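Local structure of increased recombination centers protein 6 (Saccharomyces cerevisiae, 3UC9) at residues N28-L33 with H196-C201; T43-D48 with G105-T110; D48-S53 with F74-D79; L120-M125 with N157-V162. The protein acts as a clathrin coat accessory factor related to small G proteins, and is also involved in gross chromosomal rearrangements and telomere healing. One frame throughout, in Å; residues are numbered along the deposited sequence.

Contact 1 (N28-L33 with H196-C201); sequences NKILVL and HDWLNC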
# COMPACT_ATOMS: atom_id res chain seq x y z
N ASN A 28 -8.55 3.33 -9.58
CA ASN A 28 -9.17 3.51 -8.27
C ASN A 28 -9.21 2.25 -7.41
O ASN A 28 -10.08 2.12 -6.54
CB ASN A 28 -10.58 4.09 -8.42
CG ASN A 28 -11.57 3.10 -8.98
OD1 ASN A 28 -11.21 2.19 -9.74
ND2 ASN A 28 -12.85 3.27 -8.61
N LYS A 29 -8.25 1.35 -7.63
CA LYS A 29 -8.16 0.16 -6.81
C LYS A 29 -7.04 0.33 -5.78
O LYS A 29 -5.96 0.87 -6.08
CB LYS A 29 -7.93 -1.09 -7.65
CG LYS A 29 -8.73 -1.19 -8.94
CD LYS A 29 -10.22 -0.97 -8.77
CE LYS A 29 -10.96 -1.04 -10.10
NZ LYS A 29 -12.34 -0.44 -10.04
N ILE A 30 -7.30 -0.10 -4.56
CA ILE A 30 -6.26 -0.22 -3.55
C ILE A 30 -6.19 -1.68 -3.11
O ILE A 30 -7.19 -2.25 -2.66
CB ILE A 30 -6.50 0.70 -2.35
CG1 ILE A 30 -6.36 2.17 -2.77
CG2 ILE A 30 -5.49 0.39 -1.21
CD1 ILE A 30 -6.57 3.16 -1.63
N LEU A 31 -5.03 -2.29 -3.29
CA LEU A 31 -4.80 -3.68 -2.89
C LEU A 31 -4.11 -3.69 -1.53
O LEU A 31 -3.10 -3.02 -1.34
CB LEU A 31 -3.95 -4.40 -3.93
CG LEU A 31 -3.60 -5.89 -3.81
CD1 LEU A 31 -4.54 -6.66 -2.92
CD2 LEU A 31 -3.62 -6.50 -5.22
N VAL A 32 -4.68 -4.44 -0.59
CA VAL A 32 -4.05 -4.67 0.70
C VAL A 32 -3.72 -6.16 0.78
O VAL A 32 -4.61 -7.00 0.73
CB VAL A 32 -4.93 -4.23 1.87
CG1 VAL A 32 -4.16 -4.39 3.19
CG2 VAL A 32 -5.41 -2.77 1.68
N LEU A 33 -2.43 -6.46 0.90
CA LEU A 33 -1.89 -7.81 0.85
C LEU A 33 -1.12 -8.11 2.14
O LEU A 33 -0.48 -7.21 2.70
CB LEU A 33 -0.94 -7.92 -0.35
CG LEU A 33 -0.16 -9.22 -0.56
CD1 LEU A 33 -1.10 -10.32 -1.04
CD2 LEU A 33 1.01 -9.03 -1.54
N HIS A 196 -2.35 11.51 -2.93
CA HIS A 196 -2.29 10.74 -4.18
C HIS A 196 -3.05 11.42 -5.32
O HIS A 196 -4.12 11.98 -5.11
CB HIS A 196 -2.85 9.32 -3.96
CG HIS A 196 -2.81 8.45 -5.18
ND1 HIS A 196 -1.64 7.93 -5.68
CD2 HIS A 196 -3.80 8.03 -6.00
CE1 HIS A 196 -1.92 7.21 -6.76
NE2 HIS A 196 -3.23 7.24 -6.96
N ASP A 197 -2.49 11.37 -6.52
CA ASP A 197 -3.21 11.80 -7.73
C ASP A 197 -4.06 10.66 -8.24
O ASP A 197 -3.54 9.71 -8.81
CB ASP A 197 -2.26 12.24 -8.83
CG ASP A 197 -1.74 13.66 -8.64
OD1 ASP A 197 -2.32 14.41 -7.82
OD2 ASP A 197 -0.76 14.01 -9.34
N TRP A 198 -5.37 10.78 -8.08
CA TRP A 198 -6.28 9.72 -8.49
C TRP A 198 -6.54 9.79 -10.00
O TRP A 198 -7.38 10.56 -10.47
CB TRP A 198 -7.59 9.84 -7.71
CG TRP A 198 -7.41 9.54 -6.25
CD1 TRP A 198 -7.04 10.42 -5.27
CD2 TRP A 198 -7.61 8.29 -5.60
NE1 TRP A 198 -7.00 9.79 -4.06
CE2 TRP A 198 -7.34 8.48 -4.23
CE3 TRP A 198 -7.99 7.01 -6.05
CZ2 TRP A 198 -7.44 7.44 -3.29
CZ3 TRP A 198 -8.09 5.99 -5.13
CH2 TRP A 198 -7.80 6.21 -3.76
N LEU A 199 -5.81 8.98 -10.74
CA LEU A 199 -5.77 9.06 -12.19
C LEU A 199 -7.07 8.60 -12.85
O LEU A 199 -7.51 7.44 -12.66
CB LEU A 199 -4.59 8.24 -12.70
CG LEU A 199 -4.33 8.14 -14.20
CD1 LEU A 199 -4.02 9.50 -14.85
CD2 LEU A 199 -3.18 7.19 -14.40
N ASN A 200 -7.66 9.50 -13.64
CA ASN A 200 -8.91 9.25 -14.33
C ASN A 200 -10.06 8.81 -13.40
O ASN A 200 -10.92 8.00 -13.78
CB ASN A 200 -8.70 8.28 -15.49
CG ASN A 200 -7.74 8.82 -16.53
OD1 ASN A 200 -6.93 8.08 -17.09
ND2 ASN A 200 -7.81 10.11 -16.79
N CYS A 201 -10.06 9.35 -12.18
CA CYS A 201 -11.15 9.19 -11.23
C CYS A 201 -11.88 10.50 -11.06
O CYS A 201 -11.26 11.58 -11.07
CB CYS A 201 -10.63 8.76 -9.86
SG CYS A 201 -9.66 7.26 -9.86
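Ile30 and Asn28 meet the far end of the Trp198 indole, the six-membered part, which reaches in from the loop 196-201 toward the start of strand 29-35. Ile30 CD1 sits 3.9 Å from Trp198 CH2, oblique to the indole, over neither face nor edge, while the two side chains cross at about a right angle. Asn28 offers backbone rather than amide: its CA lies at the indole edge, 4.1 Å from CZ3 of Trp198. Cys201 SG, set there by a type II turn from Trp198, rests against Asn28 CB at 3.6 Å. On one indole face His196 CD2 stands 3.8 Å above the Trp198 plane, toward the rim, and Trp198 NE1 is hydrogen-bonded to Tyr70 OH.

Ile30 and Trp198 are buried; the Asn28-Cys201 side is looser, partly exposed. With chi1 at 71°, the Asn28 amide leads away from the loop, and OD1 takes a 2.9 Å hydrogen bond from Lys29 NZ, which also makes a salt bridge to Asp75.

The loop follows helix 185-195, and Trp198 also touches Val72 and Phe74 of strand 71-81 and Ala104 of strand 103-110, so the indole covers the beginnings of three neighbouring strands.

Contact 2 (T43-D48 with G105-T110); sequences TQFLQD and GIILIT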
# COMPACT_ATOMS: atom_id res chain seq x y z
N THR A 43 -6.58 -7.54 8.83
CA THR A 43 -8.00 -7.24 9.06
C THR A 43 -8.17 -6.06 10.04
O THR A 43 -9.02 -5.18 9.84
CB THR A 43 -8.82 -8.49 9.54
OG1 THR A 43 -8.46 -8.84 10.88
CG2 THR A 43 -8.58 -9.68 8.63
N GLN A 44 -7.34 -6.03 11.09
CA GLN A 44 -7.32 -4.90 12.02
C GLN A 44 -6.88 -3.59 11.33
O GLN A 44 -7.45 -2.53 11.56
CB GLN A 44 -6.39 -5.18 13.21
CG GLN A 44 -6.83 -6.31 14.14
CD GLN A 44 -6.05 -6.30 15.45
OE1 GLN A 44 -6.63 -6.18 16.53
NE2 GLN A 44 -4.72 -6.40 15.36
N PHE A 45 -5.87 -3.69 10.47
CA PHE A 45 -5.41 -2.54 9.67
C PHE A 45 -6.54 -1.98 8.82
O PHE A 45 -6.71 -0.76 8.73
CB PHE A 45 -4.23 -2.97 8.79
CG PHE A 45 -3.71 -1.89 7.87
CD1 PHE A 45 -2.63 -1.09 8.25
CD2 PHE A 45 -4.26 -1.70 6.62
CE1 PHE A 45 -2.14 -0.11 7.41
CE2 PHE A 45 -3.76 -0.71 5.76
CZ PHE A 45 -2.71 0.08 6.17
N LEU A 46 -7.32 -2.86 8.19
CA LEU A 46 -8.42 -2.42 7.33
C LEU A 46 -9.49 -1.69 8.15
O LEU A 46 -10.03 -0.67 7.71
CB LEU A 46 -9.06 -3.60 6.61
CG LEU A 46 -8.21 -4.29 5.54
CD1 LEU A 46 -8.83 -5.62 5.15
CD2 LEU A 46 -8.00 -3.41 4.32
N GLN A 47 -9.78 -2.19 9.34
CA GLN A 47 -10.71 -1.51 10.23
C GLN A 47 -10.19 -0.13 10.62
O GLN A 47 -10.94 0.85 10.61
CB GLN A 47 -11.00 -2.36 11.47
CG GLN A 47 -11.95 -1.69 12.48
CD GLN A 47 -13.28 -1.31 11.87
OE1 GLN A 47 -13.90 -2.11 11.16
NE2 GLN A 47 -13.74 -0.08 12.13
N ASP A 48 -8.91 -0.05 10.98
CA ASP A 48 -8.34 1.20 11.51
C ASP A 48 -8.19 2.30 10.46
O ASP A 48 -8.46 3.47 10.72
CB ASP A 48 -6.98 0.92 12.18
CG ASP A 48 -7.11 0.12 13.48
OD1 ASP A 48 -8.22 0.06 14.06
OD2 ASP A 48 -6.09 -0.46 13.92
N GLY A 105 -2.98 2.20 -5.45
CA GLY A 105 -1.92 1.87 -4.51
C GLY A 105 -1.93 0.41 -4.09
O GLY A 105 -2.92 -0.30 -4.27
N ILE A 106 -0.80 -0.00 -3.52
CA ILE A 106 -0.60 -1.35 -3.00
C ILE A 106 -0.04 -1.19 -1.61
O ILE A 106 0.89 -0.43 -1.44
CB ILE A 106 0.42 -2.14 -3.83
CG1 ILE A 106 0.05 -2.15 -5.32
CG2 ILE A 106 0.50 -3.57 -3.30
CD1 ILE A 106 -1.18 -2.89 -5.62
N ILE A 107 -0.64 -1.88 -0.64
CA ILE A 107 -0.18 -1.85 0.75
C ILE A 107 0.13 -3.28 1.15
O ILE A 107 -0.74 -4.15 1.08
CB ILE A 107 -1.23 -1.23 1.72
CG1 ILE A 107 -1.62 0.18 1.28
CG2 ILE A 107 -0.68 -1.19 3.14
CD1 ILE A 107 -2.79 0.82 2.08
N LEU A 108 1.37 -3.53 1.54
CA LEU A 108 1.80 -4.84 1.99
C LEU A 108 1.99 -4.80 3.51
O LEU A 108 2.70 -3.92 4.03
CB LEU A 108 3.09 -5.25 1.28
CG LEU A 108 3.76 -6.52 1.79
CD1 LEU A 108 2.88 -7.74 1.55
CD2 LEU A 108 5.13 -6.70 1.14
N ILE A 109 1.34 -5.73 4.20
CA ILE A 109 1.44 -5.86 5.65
C ILE A 109 2.29 -7.10 5.93
O ILE A 109 1.88 -8.20 5.62
CB ILE A 109 0.05 -6.05 6.30
CG1 ILE A 109 -0.93 -4.95 5.87
CG2 ILE A 109 0.18 -6.10 7.81
CD1 ILE A 109 -0.52 -3.59 6.28
N THR A 110 3.47 -6.92 6.52
CA THR A 110 4.37 -8.04 6.73
C THR A 110 5.41 -7.79 7.82
O THR A 110 5.47 -6.71 8.40
CB THR A 110 5.11 -8.43 5.41
OG1 THR A 110 5.73 -9.72 5.56
CG2 THR A 110 6.15 -7.40 5.04
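Thr110 OG1 is held by two groups, hydrogen-bonded to Asp35 OD1 and to Thr115 OG1, which probably helps to hold the end of the strand just beyond Ile109, the residue that meets Phe45 of the helix. The contact itself is wholly apolar and buried. Ile109 CD1 stands over one face of the Phe45 ring, 3.9 Å from its centroid and only 12° off the ring normal, a CH-pi contact close to ideal centring. Ile107 comes from further along the ring: its CG2 lies 3.9 Å from Phe45 CZ, in an oblique approach, and its CD1 is 4.1 Å from Phe45 CE2. The phenyl is carried out to both isoleucines because CG of Phe45 extends opposite the backbone nitrogen (chi1 177°).

Around the ring, Trp168 meets it edge-to-face, and Leu186 and Ile189 of helix 185-195 pack on it too. An alanine here would leave Ile109 CD1 without its ring face and would probably open a gap between helix 39-50, helix 185-195 and the sheet.

Ile107 and Ile109, alternate residues of a central parallel strand, point into a helix laid over the sheet and fit the layering of a Rossmann-like alpha/beta fold. Here the strand order 2-3-1-4-5-6, with one antiparallel edge strand, matches that of small G proteins.

Contact 3 (D48-S53 with F74-D79); sequences DLFHCS and FDLYID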
# COMPACT_ATOMS: atom_id res chain seq x y z
N ASP A 48 -8.91 -0.05 10.98
CA ASP A 48 -8.34 1.20 11.51
C ASP A 48 -8.19 2.30 10.46
O ASP A 48 -8.46 3.47 10.72
CB ASP A 48 -6.98 0.92 12.18
CG ASP A 48 -7.11 0.12 13.48
OD1 ASP A 48 -8.22 0.06 14.06
OD2 ASP A 48 -6.09 -0.46 13.92
N LEU A 49 -7.78 1.93 9.25
CA LEU A 49 -7.53 2.91 8.20
C LEU A 49 -8.76 3.17 7.34
O LEU A 49 -9.04 4.31 7.00
CB LEU A 49 -6.37 2.44 7.33
CG LEU A 49 -5.92 3.41 6.23
CD1 LEU A 49 -5.60 4.78 6.79
CD2 LEU A 49 -4.71 2.82 5.51
N PHE A 50 -9.48 2.11 6.98
CA PHE A 50 -10.60 2.21 6.04
C PHE A 50 -11.97 2.02 6.66
O PHE A 50 -12.98 2.16 5.96
CB PHE A 50 -10.43 1.19 4.91
CG PHE A 50 -9.19 1.39 4.10
CD1 PHE A 50 -9.03 2.52 3.31
CD2 PHE A 50 -8.18 0.45 4.10
CE1 PHE A 50 -7.89 2.70 2.56
CE2 PHE A 50 -7.05 0.62 3.36
CZ PHE A 50 -6.90 1.75 2.58
N HIS A 51 -12.02 1.68 7.94
CA HIS A 51 -13.29 1.41 8.63
C HIS A 51 -14.08 0.34 7.89
O HIS A 51 -15.30 0.45 7.70
CB HIS A 51 -14.08 2.70 8.81
CG HIS A 51 -13.26 3.82 9.38
ND1 HIS A 51 -12.87 4.91 8.64
CD2 HIS A 51 -12.71 3.97 10.61
CE1 HIS A 51 -12.13 5.71 9.40
NE2 HIS A 51 -12.02 5.16 10.60
N CYS A 52 -13.36 -0.71 7.50
CA CYS A 52 -13.90 -1.82 6.74
C CYS A 52 -13.83 -3.09 7.60
O CYS A 52 -12.74 -3.57 7.91
CB CYS A 52 -13.08 -2.01 5.47
SG CYS A 52 -13.63 -3.37 4.43
N SER A 53 -14.99 -3.61 7.98
CA SER A 53 -15.09 -4.84 8.76
C SER A 53 -15.15 -6.06 7.83
O SER A 53 -16.22 -6.63 7.60
CB SER A 53 -16.32 -4.81 9.67
OG SER A 53 -16.20 -3.79 10.65
N PHE A 74 -13.39 4.48 -4.35
CA PHE A 74 -12.38 3.48 -4.69
C PHE A 74 -12.84 2.06 -4.31
O PHE A 74 -13.78 1.88 -3.53
CB PHE A 74 -11.03 3.81 -4.02
CG PHE A 74 -11.00 3.55 -2.54
CD1 PHE A 74 -10.39 2.42 -2.03
CD2 PHE A 74 -11.60 4.44 -1.66
CE1 PHE A 74 -10.37 2.18 -0.67
CE2 PHE A 74 -11.59 4.20 -0.31
CZ PHE A 74 -10.98 3.07 0.19
N ASP A 75 -12.16 1.07 -4.88
CA ASP A 75 -12.41 -0.34 -4.59
C ASP A 75 -11.22 -0.89 -3.78
O ASP A 75 -10.07 -0.63 -4.11
CB ASP A 75 -12.54 -1.13 -5.89
CG ASP A 75 -13.79 -0.76 -6.68
OD1 ASP A 75 -14.70 -0.09 -6.14
OD2 ASP A 75 -13.86 -1.18 -7.86
N LEU A 76 -11.53 -1.66 -2.75
CA LEU A 76 -10.54 -2.32 -1.92
C LEU A 76 -10.45 -3.78 -2.36
O LEU A 76 -11.46 -4.49 -2.39
CB LEU A 76 -10.95 -2.21 -0.45
CG LEU A 76 -9.96 -2.54 0.65
CD1 LEU A 76 -8.82 -1.53 0.66
CD2 LEU A 76 -10.67 -2.55 1.99
N TYR A 77 -9.25 -4.19 -2.75
CA TYR A 77 -8.95 -5.59 -3.04
C TYR A 77 -8.12 -6.14 -1.88
O TYR A 77 -7.03 -5.64 -1.59
CB TYR A 77 -8.15 -5.71 -4.34
CG TYR A 77 -8.85 -5.30 -5.62
CD1 TYR A 77 -10.23 -5.03 -5.67
CD2 TYR A 77 -8.14 -5.24 -6.82
CE1 TYR A 77 -10.84 -4.67 -6.87
CE2 TYR A 77 -8.75 -4.90 -8.01
CZ TYR A 77 -10.09 -4.62 -8.04
OH TYR A 77 -10.69 -4.29 -9.25
N ILE A 78 -8.63 -7.16 -1.20
CA ILE A 78 -7.95 -7.76 -0.07
C ILE A 78 -7.46 -9.13 -0.51
O ILE A 78 -8.24 -9.94 -1.03
CB ILE A 78 -8.86 -7.88 1.15
CG1 ILE A 78 -9.49 -6.52 1.50
CG2 ILE A 78 -8.08 -8.44 2.36
CD1 ILE A 78 -10.73 -6.62 2.34
N ASP A 79 -6.16 -9.37 -0.36
CA ASP A 79 -5.56 -10.63 -0.80
C ASP A 79 -4.58 -11.13 0.26
O ASP A 79 -4.20 -10.41 1.19
CB ASP A 79 -4.85 -10.44 -2.14
CG ASP A 79 -4.76 -11.73 -2.97
OD1 ASP A 79 -5.21 -12.81 -2.52
OD2 ASP A 79 -4.23 -11.66 -4.10
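With CG beside its backbone N (chi1 -61°), Phe50 turns its ring toward the strand, and Leu76 CD1 makes a CH-pi contact over one face, 4.2 Å from the ring centroid and 23° off the normal. Phe74 adds a second aromatic ring, neither stacked nor edge-to-face: its CZ is 3.7 Å from Phe50 CD1, with the two planes inclined at 48°. The other methyl of Leu76, CD2, reaches Cys52 SG at 3.9 Å.

In the next shell, Leu49 CG covers the opposite face of the Phe50 ring, 4.0 Å above its plane, leaving the phenyl sandwiched between two leucines. A glycine in place of Phe50 would strip the filling from that sandwich and would probably leave Leu76 CD1 and Phe74 CZ facing a gap. His51, with positive phi, is the first residue past the helix end, and the chain turns there, after which Cys52 points back at the sheet; Ser53 OG is hydrogen-bonded to Gln47 OE1, back in the helix.

Helix 185-195 supplies Ile193 beside Phe50 and Ile189 beside Leu49. On the sheet, Phe74 leans on Ile30 of strand 29-35 and on Trp65 of strand 59-66, while Leu76 touches Val32.

Contact 4 (L120-M125 with N157-V162); sequences LLHQFM and NAFTNV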
# COMPACT_ATOMS: atom_id res chain seq x y z
N LEU A 120 12.58 -7.68 -3.60
CA LEU A 120 11.71 -7.87 -4.76
C LEU A 120 11.29 -6.54 -5.38
O LEU A 120 10.74 -6.50 -6.48
CB LEU A 120 10.44 -8.62 -4.34
CG LEU A 120 10.58 -9.93 -3.56
CD1 LEU A 120 9.26 -10.30 -2.87
CD2 LEU A 120 11.04 -11.05 -4.46
N LEU A 121 11.54 -5.44 -4.66
CA LEU A 121 10.94 -4.15 -4.99
C LEU A 121 11.37 -3.60 -6.36
O LEU A 121 10.56 -3.06 -7.09
CB LEU A 121 11.23 -3.15 -3.87
CG LEU A 121 10.29 -1.98 -3.57
CD1 LEU A 121 8.83 -2.36 -3.63
CD2 LEU A 121 10.64 -1.39 -2.19
N HIS A 122 12.64 -3.76 -6.73
CA HIS A 122 13.08 -3.26 -8.03
C HIS A 122 12.26 -3.85 -9.18
O HIS A 122 11.70 -3.13 -10.00
CB HIS A 122 14.56 -3.51 -8.27
CG HIS A 122 15.03 -3.02 -9.60
ND1 HIS A 122 15.32 -1.69 -9.84
CD2 HIS A 122 15.24 -3.67 -10.77
CE1 HIS A 122 15.70 -1.55 -11.10
NE2 HIS A 122 15.66 -2.73 -11.69
N GLN A 123 12.17 -5.17 -9.20
CA GLN A 123 11.42 -5.87 -10.24
C GLN A 123 9.91 -5.59 -10.17
O GLN A 123 9.25 -5.48 -11.19
CB GLN A 123 11.66 -7.37 -10.12
CG GLN A 123 13.04 -7.77 -10.50
CD GLN A 123 13.26 -9.25 -10.27
OE1 GLN A 123 13.11 -10.05 -11.19
NE2 GLN A 123 13.58 -9.61 -9.03
N PHE A 124 9.38 -5.51 -8.95
CA PHE A 124 7.98 -5.16 -8.76
C PHE A 124 7.67 -3.78 -9.34
O PHE A 124 6.68 -3.61 -10.07
CB PHE A 124 7.64 -5.17 -7.27
CG PHE A 124 6.18 -4.92 -6.98
CD1 PHE A 124 5.24 -5.94 -7.09
CD2 PHE A 124 5.74 -3.66 -6.61
CE1 PHE A 124 3.90 -5.71 -6.83
CE2 PHE A 124 4.40 -3.42 -6.34
CZ PHE A 124 3.48 -4.45 -6.45
N MET A 125 8.51 -2.80 -9.01
CA MET A 125 8.28 -1.43 -9.45
C MET A 125 8.42 -1.28 -10.96
O MET A 125 7.67 -0.53 -11.57
CB MET A 125 9.22 -0.46 -8.72
CG MET A 125 9.00 -0.39 -7.23
SD MET A 125 7.31 -0.17 -6.67
CE MET A 125 6.89 1.33 -7.57
N ASN A 157 12.78 7.87 -3.46
CA ASN A 157 12.97 8.63 -4.70
C ASN A 157 13.53 7.78 -5.85
O ASN A 157 14.02 8.32 -6.84
CB ASN A 157 13.86 9.85 -4.43
CG ASN A 157 15.00 9.54 -3.48
OD1 ASN A 157 15.66 8.50 -3.59
ND2 ASN A 157 15.23 10.45 -2.53
N ALA A 158 13.43 6.45 -5.71
CA ALA A 158 13.97 5.51 -6.70
C ALA A 158 13.14 5.46 -7.98
O ALA A 158 13.66 5.16 -9.07
CB ALA A 158 14.09 4.11 -6.08
N PHE A 159 11.84 5.76 -7.86
CA PHE A 159 10.90 5.68 -8.97
C PHE A 159 9.96 6.90 -8.99
O PHE A 159 9.91 7.68 -8.03
CB PHE A 159 10.07 4.39 -8.87
CG PHE A 159 10.84 3.14 -9.22
CD1 PHE A 159 10.84 2.65 -10.52
CD2 PHE A 159 11.52 2.44 -8.24
CE1 PHE A 159 11.53 1.49 -10.84
CE2 PHE A 159 12.22 1.29 -8.55
CZ PHE A 159 12.23 0.81 -9.86
N THR A 160 9.21 7.05 -10.07
CA THR A 160 8.14 8.04 -10.11
C THR A 160 7.18 7.84 -8.92
O THR A 160 6.66 8.79 -8.34
CB THR A 160 7.31 7.94 -11.42
OG1 THR A 160 6.93 6.57 -11.62
CG2 THR A 160 8.12 8.42 -12.63
N ASN A 161 6.96 6.57 -8.57
CA ASN A 161 5.99 6.18 -7.53
C ASN A 161 6.36 6.67 -6.14
O ASN A 161 7.55 6.76 -5.81
CB ASN A 161 5.91 4.66 -7.45
CG ASN A 161 5.72 4.01 -8.79
OD1 ASN A 161 6.64 3.97 -9.62
ND2 ASN A 161 4.54 3.48 -9.01
N VAL A 162 5.35 6.97 -5.34
CA VAL A 162 5.53 7.15 -3.91
C VAL A 162 5.73 5.76 -3.32
O VAL A 162 4.87 4.89 -3.46
CB VAL A 162 4.32 7.84 -3.26
CG1 VAL A 162 4.45 7.86 -1.72
CG2 VAL A 162 4.16 9.26 -3.83
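The apolar part is Met125 under the ring of Phe159. Met125 CB, rather than the sulfur, does the touching: it lies 3.5 Å from the centroid of the Phe159 ring, 13° off the normal, a short CH-pi contact almost at the ring centre. CG of Met125 follows beneath one side of the same ring, 3.9 Å from CE2 of Phe159. The chain then bends at chi2 (-49°) and chi3, which brings the methyl round toward Asn161; that last approach is modelled too close to be trusted.

At the ring edge, near its plane, His122 ND1 comes within 4.0 Å of Phe159 CZ, the two side chains crossing at roughly a right angle. This flank is the solvent side, for His122 is exposed.

Polar links run through neighbours. Arg130 NH2 is hydrogen-bonded both to Asn161 OD1 and to Met125 O, bridging helix and loop, while Asn161 ND2 is hydrogen-bonded to His129 O and Thr132 O. The buried amide is thus satisfied at both ends, and Thr160 OG1 bonds to Arg130 O.

Strand 133-138, helix 145-155 and strand 163-167 make a beta-alpha-beta crossover. Here the return loop of that crossover packs against the preceding helix 121-127, in the alpha/beta layering of a Rossmann-like fold.

In the fold
Contacts 1, 2 and 3 all reach one mixed sheet, on its neighbouring strands 71-81, 29-35 and 103-110. Contacts 2 and 3 share Asp48 and helix 39-50, with centres about 8 Å apart. Along the chain contact 3 is nested inside contact 2, and both lie within the long loop closed by contact 1, which brings the chain after the last helix back to the first strand. Contact 4, also inside that loop, comes in series after contact 2; its centre is about 23 Å from that of contact 3, on the opposite side of the chain's centre. Contacts 1 to 3 pack a helix and loops on the sheet, and contact 4 joins a helix and a loop, in a small-G-protein-like fold.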